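Side-chain contacts in phosphotriesterase family protein (Listeria monocytogenes serotype 4b str. H7858, PDB 3PNZ), which hydrolyses lactones, probably phosphorylated sugar lactones, as a zinc-binding member of the phosphotriesterase family with the amidohydrolase fold: residues A[3-8]-A[138-143]; A[16-21]-A[53-58]. One frame throughout, in Å; residues are numbered along the deposited sequence.

Contact 1 of 2, residues A[3-8]-A[138-143]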
loop_
_atom_site.group_PDB
_atom_site.type_symbol
_atom_site.label_atom_id
_atom_site.label_comp_id
_atom_site.label_asym_id
_atom_site.label_seq_id
_atom_site.Cartn_x
_atom_site.Cartn_y
_atom_site.Cartn_z
ATOM N N PHE A 3 16.612 7.160 4.543
ATOM C CA PHE A 3 15.510 8.114 4.475
ATOM C C PHE A 3 14.226 7.454 3.994
ATOM O O PHE A 3 14.257 6.351 3.453
ATOM C CB PHE A 3 15.860 9.238 3.499
ATOM C CG PHE A 3 16.137 8.757 2.105
ATOM C CD1 PHE A 3 15.103 8.611 1.184
ATOM C CD2 PHE A 3 17.424 8.440 1.711
ATOM C CE1 PHE A 3 15.357 8.160 -0.108
ATOM C CE2 PHE A 3 17.681 7.988 0.429
ATOM C CZ PHE A 3 16.640 7.849 -0.485
ATOM N N ILE A 4 13.109 8.147 4.192
ATOM C CA ILE A 4 11.835 7.788 3.565
ATOM C C ILE A 4 11.494 8.849 2.518
ATOM O O ILE A 4 11.602 10.057 2.783
ATOM C CB ILE A 4 10.695 7.679 4.609
ATOM C CG1 ILE A 4 10.935 6.480 5.524
ATOM C CG2 ILE A 4 9.341 7.550 3.916
ATOM C CD1 ILE A 4 10.931 6.811 6.983
ATOM N N ARG A 5 11.101 8.402 1.327
ATOM C CA ARG A 5 10.838 9.311 0.221
ATOM C C ARG A 5 9.365 9.696 0.162
ATOM O O ARG A 5 8.499 8.864 -0.139
ATOM C CB ARG A 5 11.300 8.700 -1.107
ATOM C CG ARG A 5 10.956 9.520 -2.333
ATOM C CD ARG A 5 11.928 9.259 -3.481
ATOM N NE ARG A 5 13.284 9.674 -3.113
ATOM C CZ ARG A 5 14.370 9.455 -3.844
ATOM N NH1 ARG A 5 14.286 8.824 -5.008
ATOM N NH2 ARG A 5 15.551 9.864 -3.401
ATOM N N THR A 6 9.087 10.958 0.478
ATOM C CA THR A 6 7.722 11.483 0.431
ATOM C C THR A 6 7.571 12.422 -0.764
ATOM O O THR A 6 8.551 12.799 -1.396
ATOM C CB THR A 6 7.337 12.250 1.716
ATOM O OG1 THR A 6 7.983 13.528 1.731
ATOM C CG2 THR A 6 7.699 11.458 2.985
ATOM N N PHE A 7 6.333 12.796 -1.072
ATOM C CA PHE A 7 6.059 13.701 -2.179
ATOM C C PHE A 7 6.853 14.999 -2.059
ATOM O O PHE A 7 7.257 15.569 -3.070
ATOM C CB PHE A 7 4.568 14.033 -2.247
ATOM C CG PHE A 7 3.757 13.050 -3.052
ATOM C CD1 PHE A 7 4.248 11.786 -3.334
ATOM C CD2 PHE A 7 2.506 13.403 -3.534
ATOM C CE1 PHE A 7 3.498 10.886 -4.082
ATOM C CE2 PHE A 7 1.746 12.509 -4.271
ATOM C CZ PHE A 7 2.242 11.252 -4.545
ATOM N N TYR A 8 7.061 15.466 -0.834
ATOM C CA TYR A 8 7.737 16.751 -0.631
ATOM C C TYR A 8 9.138 16.639 -0.030
ATOM O O TYR A 8 9.627 17.577 0.606
ATOM C CB TYR A 8 6.862 17.708 0.182
ATOM C CG TYR A 8 5.780 18.332 -0.663
ATOM C CD1 TYR A 8 6.071 19.390 -1.518
ATOM C CD2 TYR A 8 4.475 17.853 -0.629
ATOM C CE1 TYR A 8 5.094 19.958 -2.309
ATOM C CE2 TYR A 8 3.486 18.421 -1.418
ATOM C CZ TYR A 8 3.804 19.475 -2.254
ATOM O OH TYR A 8 2.835 20.050 -3.045
ATOM N N GLU A 138 9.746 6.404 -11.972
ATOM C CA GLU A 138 8.726 6.893 -11.041
ATOM C C GLU A 138 9.319 7.216 -9.666
ATOM O O GLU A 138 8.880 8.152 -8.990
ATOM C CB GLU A 138 7.561 5.891 -10.922
ATOM C CG GLU A 138 6.744 5.775 -12.194
ATOM C CD GLU A 138 5.367 5.154 -11.978
ATOM O OE1 GLU A 138 5.261 4.134 -11.259
ATOM O OE2 GLU A 138 4.387 5.687 -12.543
ATOM N N VAL A 139 10.325 6.445 -9.265
ATOM C CA VAL A 139 10.969 6.622 -7.971
ATOM C C VAL A 139 12.006 7.746 -8.003
ATOM O O VAL A 139 12.117 8.525 -7.062
ATOM C CB VAL A 139 11.672 5.331 -7.525
ATOM C CG1 VAL A 139 12.533 5.576 -6.295
ATOM C CG2 VAL A 139 10.632 4.244 -7.239
ATOM N N GLU A 140 12.748 7.816 -9.101
ATOM C CA GLU A 140 13.903 8.715 -9.193
ATOM C C GLU A 140 13.603 10.080 -9.809
ATOM O O GLU A 140 14.243 11.075 -9.458
ATOM C CB GLU A 140 15.036 8.028 -9.956
ATOM C CG GLU A 140 15.539 6.756 -9.293
ATOM C CD GLU A 140 16.316 6.997 -8.002
ATOM O OE1 GLU A 140 16.115 8.042 -7.343
ATOM O OE2 GLU A 140 17.142 6.131 -7.643
ATOM N N ASN A 141 12.638 10.132 -10.721
ATOM C CA ASN A 141 12.308 11.367 -11.424
ATOM C C ASN A 141 10.959 11.945 -11.015
ATOM O O ASN A 141 10.833 13.141 -10.755
ATOM C CB ASN A 141 12.334 11.139 -12.937
ATOM C CG ASN A 141 13.705 10.728 -13.442
ATOM O OD1 ASN A 141 14.713 10.981 -12.793
ATOM N ND2 ASN A 141 13.744 10.093 -14.605
ATOM N N GLY A 142 9.939 11.092 -10.976
ATOM C CA GLY A 142 8.616 11.521 -10.565
ATOM C C GLY A 142 7.509 10.661 -11.145
ATOM O O GLY A 142 7.694 9.972 -12.149
ATOM N N LEU A 143 6.350 10.701 -10.501
ATOM C CA LEU A 143 5.187 9.958 -10.970
ATOM C C LEU A 143 4.457 10.678 -12.106
ATOM O O LEU A 143 4.102 11.846 -11.981
ATOM C CB LEU A 143 4.225 9.712 -9.805
ATOM C CG LEU A 143 4.693 8.731 -8.725
ATOM C CD1 LEU A 143 4.082 9.075 -7.369
ATOM C CD2 LEU A 143 4.390 7.285 -9.120
#
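R5 reaches E140 and the backbone of V139 through a chain that runs extended as far as CD, with CG anti to the backbone N (chi1 175°), and then bends at chi3 (-63°). E140 comes to meet it by folding back at chi2 (-70°), although its CB points away from strand 4-6. NH1 of R5 thereby gains two acceptors near the edge of the guanidinium group. OE1 of E140 lies 3.1 Å from NH1, almost in the guanidinium plane, in a salt bridge that meets the carboxylate from above its own plane. The carbonyl O of V139 takes a second bond from NH1 at 3.0 Å; here the nitrogen stands above the carbonyl plane. Further along, the apolar end of the contact is made by the ring of F7, whose CE1 is 3.8 Å from CD1 of L143. D10, on the partner strand of the N-terminal hairpin, holds NE of R5 in another salt bridge. Shared between D10 of the hairpin and, from the last turn of helix 128-140, the E140 carboxylate and the V139 carbonyl, the buried guanidinium ties the hairpin to the end of that helix, and its positive charge is probably compensated by D10 and E140.

Contact 2 of 2, residues A[16-21]-A[53-58]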
loop_
_atom_site.group_PDB
_atom_site.type_symbol
_atom_site.label_atom_id
_atom_site.label_comp_id
_atom_site.label_asym_id
_atom_site.label_seq_id
_atom_site.Cartn_x
_atom_site.Cartn_y
_atom_site.Cartn_z
ATOM N N LEU A 16 8.796 10.286 10.276
ATOM C CA LEU A 16 7.619 9.632 9.691
ATOM C C LEU A 16 6.389 9.736 10.606
ATOM O O LEU A 16 5.285 10.050 10.149
ATOM C CB LEU A 16 7.927 8.167 9.353
ATOM C CG LEU A 16 6.976 7.491 8.361
ATOM C CD1 LEU A 16 7.123 8.144 7.007
ATOM C CD2 LEU A 16 7.285 5.986 8.273
ATOM N N GLY A 17 6.581 9.480 11.897
ATOM C CA GLY A 17 5.511 9.561 12.870
ATOM C C GLY A 17 4.398 8.553 12.632
ATOM O O GLY A 17 4.612 7.522 11.984
ATOM N N PHE A 18 3.218 8.866 13.158
ATOM C CA PHE A 18 2.062 7.978 13.098
ATOM C C PHE A 18 1.616 7.781 11.652
ATOM O O PHE A 18 1.293 8.744 10.958
ATOM C CB PHE A 18 0.911 8.542 13.946
ATOM C CG PHE A 18 -0.206 7.570 14.155
ATOM C CD1 PHE A 18 -0.245 6.776 15.286
ATOM C CD2 PHE A 18 -1.210 7.444 13.214
ATOM C CE1 PHE A 18 -1.271 5.861 15.477
ATOM C CE2 PHE A 18 -2.240 6.538 13.400
ATOM C CZ PHE A 18 -2.267 5.746 14.531
ATOM N N THR A 19 1.602 6.530 11.196
ATOM C CA THR A 19 1.470 6.240 9.770
ATOM C C THR A 19 0.397 5.197 9.470
ATOM O O THR A 19 0.333 4.163 10.140
ATOM C CB THR A 19 2.803 5.681 9.190
ATOM O OG1 THR A 19 3.851 6.652 9.337
ATOM C CG2 THR A 19 2.655 5.331 7.706
ATOM N N TYR A 20 -0.429 5.475 8.466
ATOM C CA TYR A 20 -1.283 4.451 7.849
ATOM C C TYR A 20 -0.516 3.866 6.677
ATOM O O TYR A 20 -0.139 4.593 5.763
ATOM C CB TYR A 20 -2.583 5.063 7.310
ATOM C CG TYR A 20 -3.654 5.420 8.326
ATOM C CD1 TYR A 20 -3.553 5.052 9.662
ATOM C CD2 TYR A 20 -4.782 6.123 7.929
ATOM C CE1 TYR A 20 -4.548 5.390 10.582
ATOM C CE2 TYR A 20 -5.781 6.462 8.834
ATOM C CZ TYR A 20 -5.665 6.094 10.154
ATOM O OH TYR A 20 -6.669 6.444 11.043
ATOM N N SER A 21 -0.322 2.552 6.679
ATOM C CA SER A 21 0.605 1.907 5.747
ATOM C C SER A 21 0.070 1.487 4.369
ATOM O O SER A 21 0.847 1.039 3.535
ATOM C CB SER A 21 1.264 0.700 6.421
ATOM O OG SER A 21 2.125 1.112 7.468
ATOM N N GLN A 53 -7.633 15.538 6.543
ATOM C CA GLN A 53 -7.593 16.523 7.622
ATOM C C GLN A 53 -8.059 15.937 8.960
ATOM O O GLN A 53 -7.515 16.273 10.007
ATOM C CB GLN A 53 -8.407 17.769 7.259
ATOM C CG GLN A 53 -8.246 18.930 8.237
ATOM C CD GLN A 53 -6.823 19.478 8.261
ATOM O OE1 GLN A 53 -6.301 19.933 7.241
ATOM N NE2 GLN A 53 -6.192 19.426 9.421
ATOM N N ASP A 54 -9.062 15.056 8.934
ATOM C CA ASP A 54 -9.475 14.372 10.157
ATOM C C ASP A 54 -8.304 13.588 10.752
ATOM O O ASP A 54 -8.085 13.593 11.964
ATOM C CB ASP A 54 -10.632 13.410 9.886
ATOM C CG ASP A 54 -11.946 14.122 9.626
ATOM O OD1 ASP A 54 -12.110 15.275 10.086
ATOM O OD2 ASP A 54 -12.822 13.518 8.967
ATOM N N PHE A 55 -7.579 12.889 9.885
ATOM C CA PHE A 55 -6.401 12.113 10.279
ATOM C C PHE A 55 -5.385 13.047 10.929
ATOM O O PHE A 55 -4.896 12.788 12.025
ATOM C CB PHE A 55 -5.822 11.439 9.033
ATOM C CG PHE A 55 -4.568 10.631 9.268
ATOM C CD1 PHE A 55 -4.589 9.479 10.045
ATOM C CD2 PHE A 55 -3.380 10.989 8.637
ATOM C CE1 PHE A 55 -3.433 8.719 10.227
ATOM C CE2 PHE A 55 -2.223 10.241 8.810
ATOM C CZ PHE A 55 -2.250 9.099 9.606
ATOM N N ALA A 56 -5.092 14.146 10.252
ATOM C CA ALA A 56 -4.168 15.144 10.786
ATOM C C ALA A 56 -4.621 15.640 12.161
ATOM O O ALA A 56 -3.820 15.731 13.095
ATOM C CB ALA A 56 -4.033 16.303 9.812
ATOM N N ASP A 57 -5.914 15.941 12.286
ATOM C CA ASP A 57 -6.462 16.449 13.544
ATOM C C ASP A 57 -6.312 15.451 14.693
ATOM O O ASP A 57 -6.258 15.841 15.857
ATOM C CB ASP A 57 -7.932 16.863 13.374
ATOM C CG ASP A 57 -8.100 18.083 12.477
ATOM O OD1 ASP A 57 -7.094 18.783 12.220
ATOM O OD2 ASP A 57 -9.240 18.349 12.032
ATOM N N LEU A 58 -6.234 14.164 14.362
ATOM C CA LEU A 58 -6.092 13.119 15.371
ATOM C C LEU A 58 -4.636 12.805 15.711
ATOM O O LEU A 58 -4.361 11.941 16.542
ATOM C CB LEU A 58 -6.804 11.842 14.913
ATOM C CG LEU A 58 -8.330 11.897 14.952
ATOM C CD1 LEU A 58 -8.929 10.763 14.126
ATOM C CD2 LEU A 58 -8.841 11.851 16.386
#
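F55 pushes its ring between Y20 and F18, joining helix 45-57 to strand 19-23 in the amidohydrolase version of the (beta/alpha)8 barrel. CE1 of F55 sits over the centre of the Y20 ring, 3.3 Å above its plane, and approaches CZ of Y20 to 3.4 Å. The two rings are neither parallel nor perpendicular: their planes are inclined by 42° and their centroids lie 4.3 Å apart. The same CE1 meets the edge of the F18 ring, 3.9 Å from CD2, so that one corner of F55 serves both aromatic neighbours. No hydrogen bond crosses between the segments. F55 gets this far from its helix because its CG is anti to the backbone N (chi1 178°), which sends the ring out toward the strand.

In the next shell, the backbone of Y20 pairs with T62 and V64 of the adjacent parallel strand 62-65, while I63 of that strand and I87 also touch F55. The far end of Y20 is fixed by its hydroxyl, which hydrogen-bonds to O of L288 and N of A292 at the start of helix 289-305. F18 stacks on F318 of helix 310-325. The CB of T19 points away from the helix, and its OG1 donates a hydrogen bond to O of G17, 2.9 Å away.

How the contacts relate
Both contacts are buried, about 15 Å (centre to centre) from the middle of the chain, yet they differ in chemistry. Contact 1 fastens the N-terminal hairpin, an addition to the barrel strands, to the end of helix 128-140 and relies on a charged group with a small apolar patch beside it. Contact 2 lies within the barrel proper, between strand 19-23 and helix 45-57, and is made chiefly by aromatic rings, with no hydrogen bond across its segments. They share no helix or strand. Their centres are 19 Å apart, yet they meet where CG2 of I4 packs 3.9 Å from CD1 of L16.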